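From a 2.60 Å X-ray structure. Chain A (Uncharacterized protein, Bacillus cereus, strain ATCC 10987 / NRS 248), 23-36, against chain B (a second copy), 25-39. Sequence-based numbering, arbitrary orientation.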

ATOM      1  N   VAL A  23       7.683 -25.371  -6.984  1.00 54.08           N
ATOM      2  CA  VAL A  23       6.495 -24.483  -7.096  1.00 53.08           C
ATOM      3  C   VAL A  23       6.782 -23.226  -6.259  1.00 59.14           C
ATOM      4  O   VAL A  23       6.870 -22.112  -6.844  1.00 57.81           O
ATOM      5  N   THR A  24       7.017 -23.412  -4.957  1.00 56.44           N
ATOM      6  CA  THR A  24       7.241 -22.323  -3.965  1.00 52.44           C
ATOM      7  C   THR A  24       8.269 -21.316  -4.487  1.00 53.98           C
ATOM      8  O   THR A  24       7.954 -20.114  -4.566  1.00 65.84           O
ATOM      9  N   ALA A  25       9.467 -21.782  -4.808  1.00 53.44           N
ATOM     10  CA  ALA A  25      10.569 -20.933  -5.310  1.00 56.62           C
ATOM     11  C   ALA A  25      10.067 -20.085  -6.490  1.00 56.67           C
ATOM     12  O   ALA A  25      10.277 -18.866  -6.478  1.00 59.01           O
ATOM     13  N   LYS A  26       9.430 -20.715  -7.469  1.00 51.58           N
ATOM     14  CA  LYS A  26       8.861 -20.028  -8.655  1.00 57.31           C
ATOM     15  C   LYS A  26       7.779 -19.018  -8.230  1.00 54.91           C
ATOM     16  O   LYS A  26       7.779 -17.855  -8.708  1.00 41.89           O
ATOM     17  N   VAL A  27       6.878 -19.405  -7.340  1.00 49.99           N
ATOM     18  CA  VAL A  27       5.750 -18.505  -7.006  1.00 51.52           C
ATOM     19  C   VAL A  27       6.325 -17.301  -6.253  1.00 55.03           C
ATOM     20  O   VAL A  27       6.064 -16.169  -6.698  1.00 58.06           O
ATOM     21  N   THR A  28       7.109 -17.516  -5.193  1.00 56.37           N
ATOM     22  CA  THR A  28       7.632 -16.423  -4.318  1.00 60.65           C
ATOM     23  C   THR A  28       8.557 -15.502  -5.129  1.00 60.72           C
ATOM     24  O   THR A  28       8.417 -14.289  -5.014  1.00 61.77           O
ATOM     25  N   GLU A  29       9.461 -16.067  -5.931  1.00 64.10           N
ATOM     26  CA  GLU A  29      10.320 -15.314  -6.876  1.00 69.40           C
ATOM     27  C   GLU A  29       9.438 -14.457  -7.785  1.00 71.69           C
ATOM     28  O   GLU A  29       9.948 -13.504  -8.370  1.00 86.12           O
ATOM     29  N   GLU A  30       8.161 -14.787  -7.917  1.00 72.11           N
ATOM     30  CA  GLU A  30       7.247 -13.992  -8.767  1.00 77.96           C
ATOM     31  C   GLU A  30       6.576 -12.912  -7.927  1.00 65.97           C
ATOM     32  O   GLU A  30       6.523 -11.782  -8.405  1.00 61.01           O
ATOM     33  N   LEU A  31       6.047 -13.257  -6.756  1.00 67.65           N
ATOM     34  CA  LEU A  31       5.273 -12.297  -5.930  1.00 75.16           C
ATOM     35  C   LEU A  31       6.242 -11.276  -5.320  1.00 72.87           C
ATOM     36  O   LEU A  31       5.763 -10.186  -4.950  1.00 66.70           O
ATOM     37  N   THR A  32       7.541 -11.612  -5.241  1.00 71.57           N
ATOM     38  CA  THR A  32       8.637 -10.726  -4.761  1.00 69.86           C
ATOM     39  C   THR A  32       8.888  -9.637  -5.801  1.00 75.32           C
ATOM     40  O   THR A  32       8.705  -8.453  -5.446  1.00 72.54           O
ATOM     41  N   LYS A  33       9.295 -10.034  -7.017  1.00 80.11           N
ATOM     42  CA  LYS A  33       9.558  -9.110  -8.156  1.00 81.90           C
ATOM     43  C   LYS A  33       8.342  -8.204  -8.341  1.00 76.61           C
ATOM     44  O   LYS A  33       8.571  -7.003  -8.564  1.00 79.52           O
ATOM     45  N   GLN A  34       7.125  -8.751  -8.195  1.00 67.68           N
ATOM     46  CA  GLN A  34       5.839  -7.996  -8.272  1.00 69.48           C
ATOM     47  C   GLN A  34       5.797  -6.913  -7.187  1.00 68.65           C
ATOM     48  O   GLN A  34       5.629  -5.733  -7.543  1.00 65.43           O
ATOM     49  N   ASN A  35       5.919  -7.311  -5.918  1.00 72.46           N
ATOM     50  CA  ASN A  35       5.942  -6.417  -4.727  1.00 73.77           C
ATOM     51  C   ASN A  35       7.062  -5.356  -4.842  1.00 78.54           C
ATOM     52  O   ASN A  35       6.857  -4.248  -4.315  1.00 78.14           O
HETATM   53  N   MSE A  36       8.195  -5.673  -5.490  1.00 79.84           N
HETATM   54  CA  MSE A  36       9.334  -4.741  -5.753  1.00 79.19           C
HETATM   55  C   MSE A  36       8.868  -3.583  -6.643  1.00 69.95           C
HETATM   56  O   MSE A  36       9.126  -2.435  -6.282  1.00 64.02           O
TER
ATOM     57  N   ALA B  25       0.289 -25.751   2.144  1.00 47.62           N
ATOM     58  CA  ALA B  25       0.998 -25.339   3.381  1.00 49.36           C
ATOM     59  C   ALA B  25       2.236 -24.508   3.027  1.00 47.59           C
ATOM     60  O   ALA B  25       2.337 -23.388   3.504  1.00 53.20           O
ATOM     61  N   LYS B  26       3.138 -25.025   2.201  1.00 48.68           N
ATOM     62  CA  LYS B  26       4.447 -24.365   1.961  1.00 54.02           C
ATOM     63  C   LYS B  26       4.206 -23.004   1.291  1.00 53.83           C
ATOM     64  O   LYS B  26       4.854 -22.042   1.682  1.00 49.56           O
ATOM     65  N   VAL B  27       3.300 -22.922   0.313  1.00 61.53           N
ATOM     66  CA  VAL B  27       3.059 -21.676  -0.475  1.00 57.57           C
ATOM     67  C   VAL B  27       2.408 -20.628   0.438  1.00 64.83           C
ATOM     68  O   VAL B  27       3.020 -19.537   0.618  1.00 70.87           O
ATOM     69  N   THR B  28       1.234 -20.925   1.005  1.00 55.16           N
ATOM     70  CA  THR B  28       0.531 -20.005   1.933  1.00 54.15           C
ATOM     71  C   THR B  28       1.554 -19.367   2.874  1.00 58.51           C
ATOM     72  O   THR B  28       1.607 -18.138   2.923  1.00 68.35           O
ATOM     73  N   GLU B  29       2.349 -20.192   3.559  1.00 63.68           N
ATOM     74  CA  GLU B  29       3.360 -19.774   4.569  1.00 65.79           C
ATOM     75  C   GLU B  29       4.356 -18.780   3.964  1.00 60.46           C
ATOM     76  O   GLU B  29       4.614 -17.758   4.607  1.00 67.13           O
ATOM     77  N   GLU B  30       4.918 -19.068   2.793  1.00 57.41           N
ATOM     78  CA  GLU B  30       5.944 -18.192   2.173  1.00 60.50           C
ATOM     79  C   GLU B  30       5.281 -16.856   1.823  1.00 63.53           C
ATOM     80  O   GLU B  30       5.760 -15.819   2.290  1.00 62.24           O
ATOM     81  N   LEU B  31       4.182 -16.879   1.074  1.00 62.38           N
ATOM     82  CA  LEU B  31       3.454 -15.641   0.698  1.00 62.77           C
ATOM     83  C   LEU B  31       3.094 -14.831   1.952  1.00 65.97           C
ATOM     84  O   LEU B  31       3.396 -13.619   1.959  1.00 68.44           O
ATOM     85  N   THR B  32       2.483 -15.451   2.971  1.00 64.13           N
ATOM     86  CA  THR B  32       2.266 -14.812   4.296  1.00 63.77           C
ATOM     87  C   THR B  32       3.547 -14.053   4.660  1.00 73.60           C
ATOM     88  O   THR B  32       3.491 -12.812   4.827  1.00 71.25           O
ATOM     89  N   LYS B  33       4.668 -14.778   4.743  1.00 71.50           N
ATOM     90  CA  LYS B  33       5.969 -14.243   5.211  1.00 68.36           C
ATOM     91  C   LYS B  33       6.354 -13.062   4.316  1.00 67.97           C
ATOM     92  O   LYS B  33       6.679 -11.984   4.862  1.00 67.53           O
ATOM     93  N   GLN B  34       6.266 -13.246   2.995  1.00 63.43           N
ATOM     94  CA  GLN B  34       6.603 -12.215   1.978  1.00 63.22           C
ATOM     95  C   GLN B  34       5.723 -10.983   2.174  1.00 65.49           C
ATOM     96  O   GLN B  34       6.259  -9.857   2.108  1.00 64.30           O
ATOM     97  N   ASN B  35       4.432 -11.209   2.430  1.00 64.42           N
ATOM     98  CA  ASN B  35       3.384 -10.166   2.591  1.00 63.55           C
ATOM     99  C   ASN B  35       3.629  -9.305   3.832  1.00 70.46           C
ATOM    100  O   ASN B  35       3.454  -8.079   3.739  1.00 78.37           O
HETATM  101  N   MSE B  36       3.946  -9.922   4.969  1.00 76.42           N
HETATM  102  CA  MSE B  36       4.268  -9.201   6.221  1.00 75.44           C
HETATM  103  C   MSE B  36       5.429  -8.247   5.938  1.00 75.99           C
HETATM  104  O   MSE B  36       5.270  -7.037   6.149  1.00 79.34           O
ATOM    105  N   GLU B  37       6.553  -8.786   5.463  1.00 81.19           N
ATOM    106  CA  GLU B  37       7.756  -8.008   5.067  1.00 78.43           C
ATOM    107  C   GLU B  37       7.323  -6.912   4.092  1.00 70.91           C
ATOM    108  O   GLU B  37       7.778  -5.784   4.246  1.00 81.03           O
ATOM    109  N   PHE B  38       6.471  -7.242   3.126  1.00 68.45           N
ATOM    110  CA  PHE B  38       5.999  -6.314   2.062  1.00 68.39           C
ATOM    111  C   PHE B  38       5.042  -5.255   2.639  1.00 68.72           C
ATOM    112  O   PHE B  38       5.230  -4.068   2.305  1.00 73.26           O
ATOM    113  N   PHE B  39       4.040  -5.652   3.439  1.00 56.47           N
ATOM    114  CA  PHE B  39       3.004  -4.732   3.975  1.00 61.88           C
ATOM    115  C   PHE B  39       3.686  -3.692   4.864  1.00 64.41           C
ATOM    116  O   PHE B  39       3.496  -2.473   4.651  1.00 65.86           O
TER

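Two copies of one helix lie side by side, running in the same general direction with 26° between them and axes 9.6 Å apart at their closest. The register is staggered: A:Thr24 faces B:Val27, A:Thr28 faces B:Leu31 and A:Asn35 faces B:Phe38, so most residues meet a partner three positions further along.

At the start of the two stretches the backbones come close, with the CA atoms of A:Thr24 and B:Val27 5.5 Å apart, and this closest pair, a threonine and a valine, is small. A:Thr24 points toward chain B in the m rotamer, its OG1 3.1 Å from CG of B:Lys26 and its CG2 4.0 Å from CG of B:Glu30. Beside it, A:Val23 and B:Val27, both t, touch through CG1 of the former and CG2 of the latter at 4.1 Å. B:Lys26 and B:Glu30 lay their aliphatic parts along the threonines while their charged ends form a long salt bridge, NZ of B:Lys26 to OE1 of B:Glu30 at 3.7 Å.

A:Thr28 takes p, which lets its OG1 bond back to O of A:Thr24 at 2.9 Å and leaves its methyl for the contact: CG2 sits 3.3 Å from CG of B:Glu30 and 3.8 Å from CD1 of B:Leu31. B:Leu31 (chi1 -91°, chi2 33°, both between wells) leaves its backbone sideways, but its end bends nearer, bringing CD1 to 4.0 Å from CG1 of A:Val27 and CG to 4.0 Å from CD1 of A:Leu31 (chi1 t, chi2 131°). The two leucines and the valine thus make a greasy patch.

The clearest bump in a hollow is polar. B:Gln34, extended with chi1 and chi2 both t, fits as a knob among A:Thr28, A:Leu31, A:Thr32 and A:Asn35. Its OE1 lies 2.7 Å from OG1 of A:Thr32, a close polar pair, although O of A:Thr28 also competes for that hydroxyl's proton. Its NE2 gives a weak hydrogen bond to O of A:Thr28 at 3.4 Å. The fit is crowded: NE2 is 3.0 Å from CB of A:Leu31 and 2.9 Å from N of A:Thr32, a fellow donor to which it cannot bond.

Further along, A:Asn35 (m) points toward chain B and lays its CB over one face of the B:Phe38 ring, 3.7 Å from the centroid, as a CH-pi contact. B:Phe38, in t, thereby offers a flat wall to a short polar side chain.

The rules to draw are local: a threonine where the backbones come closest, leucines further along, a long amide crowded into a four-residue pocket, and a ring face beneath an asparagine.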

ATOM      1  CB  VAL A  23       5.225 -25.251  -6.676  1.00 52.39           C
ATOM      2  CG1 VAL A  23       4.040 -24.330  -6.413  1.00 53.60           C
ATOM      3  CG2 VAL A  23       4.850 -26.322  -7.698  1.00 47.96           C
ATOM      4  CB  THR A  24       7.681 -22.899  -2.619  1.00 46.30           C
ATOM      5  OG1 THR A  24       6.783 -23.939  -2.271  1.00 43.39           O
ATOM      6  CG2 THR A  24       7.617 -21.900  -1.490  1.00 53.32           C
ATOM      7  CB  ALA A  25      11.743 -21.789  -5.714  1.00 55.67           C
ATOM      8  CB  LYS A  26       8.265 -21.067  -9.601  1.00 67.56           C
ATOM      9  CG  LYS A  26       8.387 -20.703 -11.068  1.00 81.93           C
ATOM     10  CD  LYS A  26       9.796 -20.846 -11.593  1.00 97.14           C
ATOM     11  CE  LYS A  26       9.900 -20.472 -13.057  1.00106.51           C
ATOM     12  NZ  LYS A  26       9.485 -19.066 -13.287  1.00103.86           N
ATOM     13  CB  VAL A  27       4.636 -19.252  -6.260  1.00 51.04           C
ATOM     14  CG1 VAL A  27       3.650 -18.306  -5.611  1.00 59.92           C
ATOM     15  CG2 VAL A  27       3.905 -20.190  -7.202  1.00 51.61           C
ATOM     16  CB  THR A  28       8.353 -16.964  -3.075  1.00 59.92           C
ATOM     17  OG1 THR A  28       9.421 -17.827  -3.463  1.00 61.63           O
ATOM     18  CG2 THR A  28       7.422 -17.729  -2.167  1.00 63.55           C
ATOM     19  CB  GLU A  29      11.165 -16.269  -7.717  1.00 73.53           C
ATOM     20  CG  GLU A  29      12.104 -15.574  -8.684  1.00 84.51           C
ATOM     21  CD  GLU A  29      12.786 -16.511  -9.672  1.00 93.01           C
ATOM     22  OE1 GLU A  29      13.500 -17.440  -9.228  1.00106.21           O
ATOM     23  OE2 GLU A  29      12.589 -16.324 -10.884  1.00 83.34           O
ATOM     24  CB  GLU A  30       6.210 -14.872  -9.465  1.00 88.31           C
ATOM     25  CG  GLU A  30       6.238 -14.721 -10.977  1.00 89.97           C
ATOM     26  CD  GLU A  30       6.092 -13.282 -11.452  1.00102.14           C
ATOM     27  OE1 GLU A  30       5.199 -12.565 -10.929  1.00101.71           O
ATOM     28  OE2 GLU A  30       6.884 -12.870 -12.324  1.00108.87           O
ATOM     29  CB  LEU A  31       4.456 -13.041  -4.866  1.00 85.13           C
ATOM     30  CG  LEU A  31       3.159 -12.339  -4.438  1.00 98.65           C
ATOM     31  CD1 LEU A  31       1.987 -13.304  -4.476  1.00 99.69           C
ATOM     32  CD2 LEU A  31       3.268 -11.683  -3.059  1.00101.22           C
ATOM     33  CB  THR A  32       9.950 -11.481  -4.502  1.00 78.18           C
ATOM     34  OG1 THR A  32       9.847 -12.168  -3.254  1.00 70.92           O
ATOM     35  CG2 THR A  32      11.168 -10.578  -4.451  1.00 76.44           C
ATOM     36  CB  LYS A  33       9.878  -9.847  -9.460  1.00 86.54           C
ATOM     37  CG  LYS A  33      11.135 -10.716  -9.444  1.00102.08           C
ATOM     38  CD  LYS A  33      12.394 -10.064  -8.855  1.00105.40           C
ATOM     39  CE  LYS A  33      13.580 -11.008  -8.732  1.00101.59           C
ATOM     40  NZ  LYS A  33      13.328 -12.123  -7.782  1.00 97.77           N
ATOM     41  CB  GLN A  34       4.613  -8.908  -8.137  1.00 73.69           C
ATOM     42  CG  GLN A  34       3.830  -9.077  -9.438  1.00 79.02           C
ATOM     43  CD  GLN A  34       2.543  -9.864  -9.306  1.00 81.79           C
ATOM     44  OE1 GLN A  34       1.667  -9.547  -8.500  1.00 84.33           O
ATOM     45  NE2 GLN A  34       2.404 -10.887 -10.136  1.00 75.35           N
ATOM     46  CB  ASN A  35       6.097  -7.236  -3.444  1.00 71.58           C
ATOM     47  CG  ASN A  35       4.892  -8.092  -3.106  1.00 66.79           C
ATOM     48  OD1 ASN A  35       3.840  -7.963  -3.716  1.00 61.48           O
ATOM     49  ND2 ASN A  35       5.038  -8.971  -2.126  1.00 64.86           N
HETATM   50  CB  MSE A  36      10.504  -5.451  -6.450  1.00 98.61           C
HETATM   51  CG  MSE A  36      11.335  -6.351  -5.558  1.00119.36           C
HETATM   52 SE   MSE A  36      12.357  -5.323  -4.235  1.00169.60          SE
HETATM   53  CE  MSE A  36      11.192  -4.894  -2.704  1.00151.30           C
TER
ATOM     54  CB  ALA B  25       1.367 -26.544   4.207  1.00 45.46           C
ATOM     55  CB  LYS B  26       5.334 -25.297   1.135  1.00 60.72           C
ATOM     56  CG  LYS B  26       6.663 -24.709   0.693  1.00 76.36           C
ATOM     57  CD  LYS B  26       7.743 -24.688   1.759  1.00 87.57           C
ATOM     58  CE  LYS B  26       9.102 -24.308   1.194  1.00 94.35           C
ATOM     59  NZ  LYS B  26      10.094 -24.059   2.265  1.00100.97           N
ATOM     60  CB  VAL B  27       2.232 -21.952  -1.742  1.00 59.29           C
ATOM     61  CG1 VAL B  27       1.613 -20.687  -2.309  1.00 66.62           C
ATOM     62  CG2 VAL B  27       3.080 -22.606  -2.820  1.00 57.57           C
ATOM     63  CB  THR B  28      -0.549 -20.718   2.750  1.00 53.52           C
ATOM     64  OG1 THR B  28      -1.494 -21.276   1.841  1.00 54.15           O
ATOM     65  CG2 THR B  28      -1.257 -19.796   3.721  1.00 53.82           C
ATOM     66  CB  GLU B  29       4.106 -20.994   5.109  1.00 74.12           C
ATOM     67  CG  GLU B  29       4.991 -20.682   6.300  1.00 84.08           C
ATOM     68  CD  GLU B  29       5.761 -21.881   6.826  1.00 95.56           C
ATOM     69  OE1 GLU B  29       6.323 -22.631   5.987  1.00 91.77           O
ATOM     70  OE2 GLU B  29       5.792 -22.067   8.073  1.00 98.39           O
ATOM     71  CB  GLU B  30       6.590 -18.858   0.952  1.00 67.39           C
ATOM     72  CG  GLU B  30       8.105 -18.693   0.902  1.00 73.12           C
ATOM     73  CD  GLU B  30       8.852 -19.280   2.091  1.00 75.43           C
ATOM     74  OE1 GLU B  30       8.902 -20.524   2.202  1.00 78.31           O
ATOM     75  OE2 GLU B  30       9.360 -18.495   2.915  1.00 74.06           O
ATOM     76  CB  LEU B  31       2.212 -16.028  -0.100  1.00 68.90           C
ATOM     77  CG  LEU B  31       2.405 -16.092  -1.615  1.00 72.11           C
ATOM     78  CD1 LEU B  31       3.804 -16.557  -2.013  1.00 70.21           C
ATOM     79  CD2 LEU B  31       1.353 -16.990  -2.237  1.00 69.79           C
ATOM     80  CB  THR B  32       1.925 -15.819   5.402  1.00 61.06           C
ATOM     81  OG1 THR B  32       0.780 -16.578   5.026  1.00 70.18           O
ATOM     82  CG2 THR B  32       1.622 -15.161   6.731  1.00 59.11           C
ATOM     83  CB  LYS B  33       7.023 -15.355   5.212  1.00 77.25           C
ATOM     84  CG  LYS B  33       8.078 -15.255   6.303  1.00 86.86           C
ATOM     85  CD  LYS B  33       8.915 -16.514   6.463  1.00 94.12           C
ATOM     86  CE  LYS B  33       9.995 -16.382   7.521  1.00100.83           C
ATOM     87  NZ  LYS B  33       9.442 -16.365   8.899  1.00103.13           N
ATOM     88  CB  GLN B  34       6.376 -12.750   0.572  1.00 67.32           C
ATOM     89  CG  GLN B  34       7.135 -11.983  -0.494  1.00 76.32           C
ATOM     90  CD  GLN B  34       7.359 -12.851  -1.709  1.00 83.71           C
ATOM     91  OE1 GLN B  34       8.213 -13.737  -1.723  1.00 84.34           O
ATOM     92  NE2 GLN B  34       6.578 -12.609  -2.748  1.00 90.46           N
ATOM     93  CB  ASN B  35       1.991 -10.785   2.699  1.00 60.38           C
ATOM     94  CG  ASN B  35       1.351 -11.036   1.354  1.00 59.39           C
ATOM     95  OD1 ASN B  35       1.886 -10.655   0.301  1.00 63.19           O
ATOM     96  ND2 ASN B  35       0.189 -11.663   1.393  1.00 59.46           N
HETATM   97  CB  MSE B  36       4.640 -10.208   7.309  1.00 93.43           C
HETATM   98  CG  MSE B  36       3.484 -11.039   7.792  1.00104.55           C
HETATM   99 SE   MSE B  36       3.929 -11.839   9.529  1.00143.82          SE
HETATM  100  CE  MSE B  36       2.440 -11.501  10.773  1.00134.60           C
ATOM    101  CB  GLU B  37       8.805  -8.928   4.435  1.00 91.04           C
ATOM    102  CG  GLU B  37      10.102  -8.239   4.028  1.00 93.28           C
ATOM    103  CD  GLU B  37      10.928  -8.989   2.992  1.00 99.44           C
ATOM    104  OE1 GLU B  37      10.805 -10.233   2.916  1.00 93.93           O
ATOM    105  OE2 GLU B  37      11.695  -8.326   2.251  1.00100.54           O
ATOM    106  CB  PHE B  38       5.334  -7.094   0.924  1.00 68.85           C
ATOM    107  CG  PHE B  38       4.622  -6.235  -0.089  1.00 69.31           C
ATOM    108  CD1 PHE B  38       5.314  -5.273  -0.808  1.00 76.17           C
ATOM    109  CD2 PHE B  38       3.255  -6.354  -0.293  1.00 66.18           C
ATOM    110  CE1 PHE B  38       4.659  -4.470  -1.733  1.00 74.37           C
ATOM    111  CE2 PHE B  38       2.605  -5.554  -1.218  1.00 65.02           C
ATOM    112  CZ  PHE B  38       3.306  -4.618  -1.937  1.00 64.88           C
ATOM    113  CB  PHE B  39       1.909  -5.482   4.739  1.00 62.27           C
ATOM    114  CG  PHE B  39       0.977  -6.335   3.908  1.00 61.90           C
ATOM    115  CD1 PHE B  39       0.861  -6.165   2.534  1.00 66.14           C
ATOM    116  CD2 PHE B  39       0.182  -7.296   4.516  1.00 61.36           C
ATOM    117  CE1 PHE B  39       0.013  -6.969   1.785  1.00 65.56           C
ATOM    118  CE2 PHE B  39      -0.679  -8.083   3.768  1.00 67.14           C
ATOM    119  CZ  PHE B  39      -0.761  -7.920   2.403  1.00 64.70           C
TER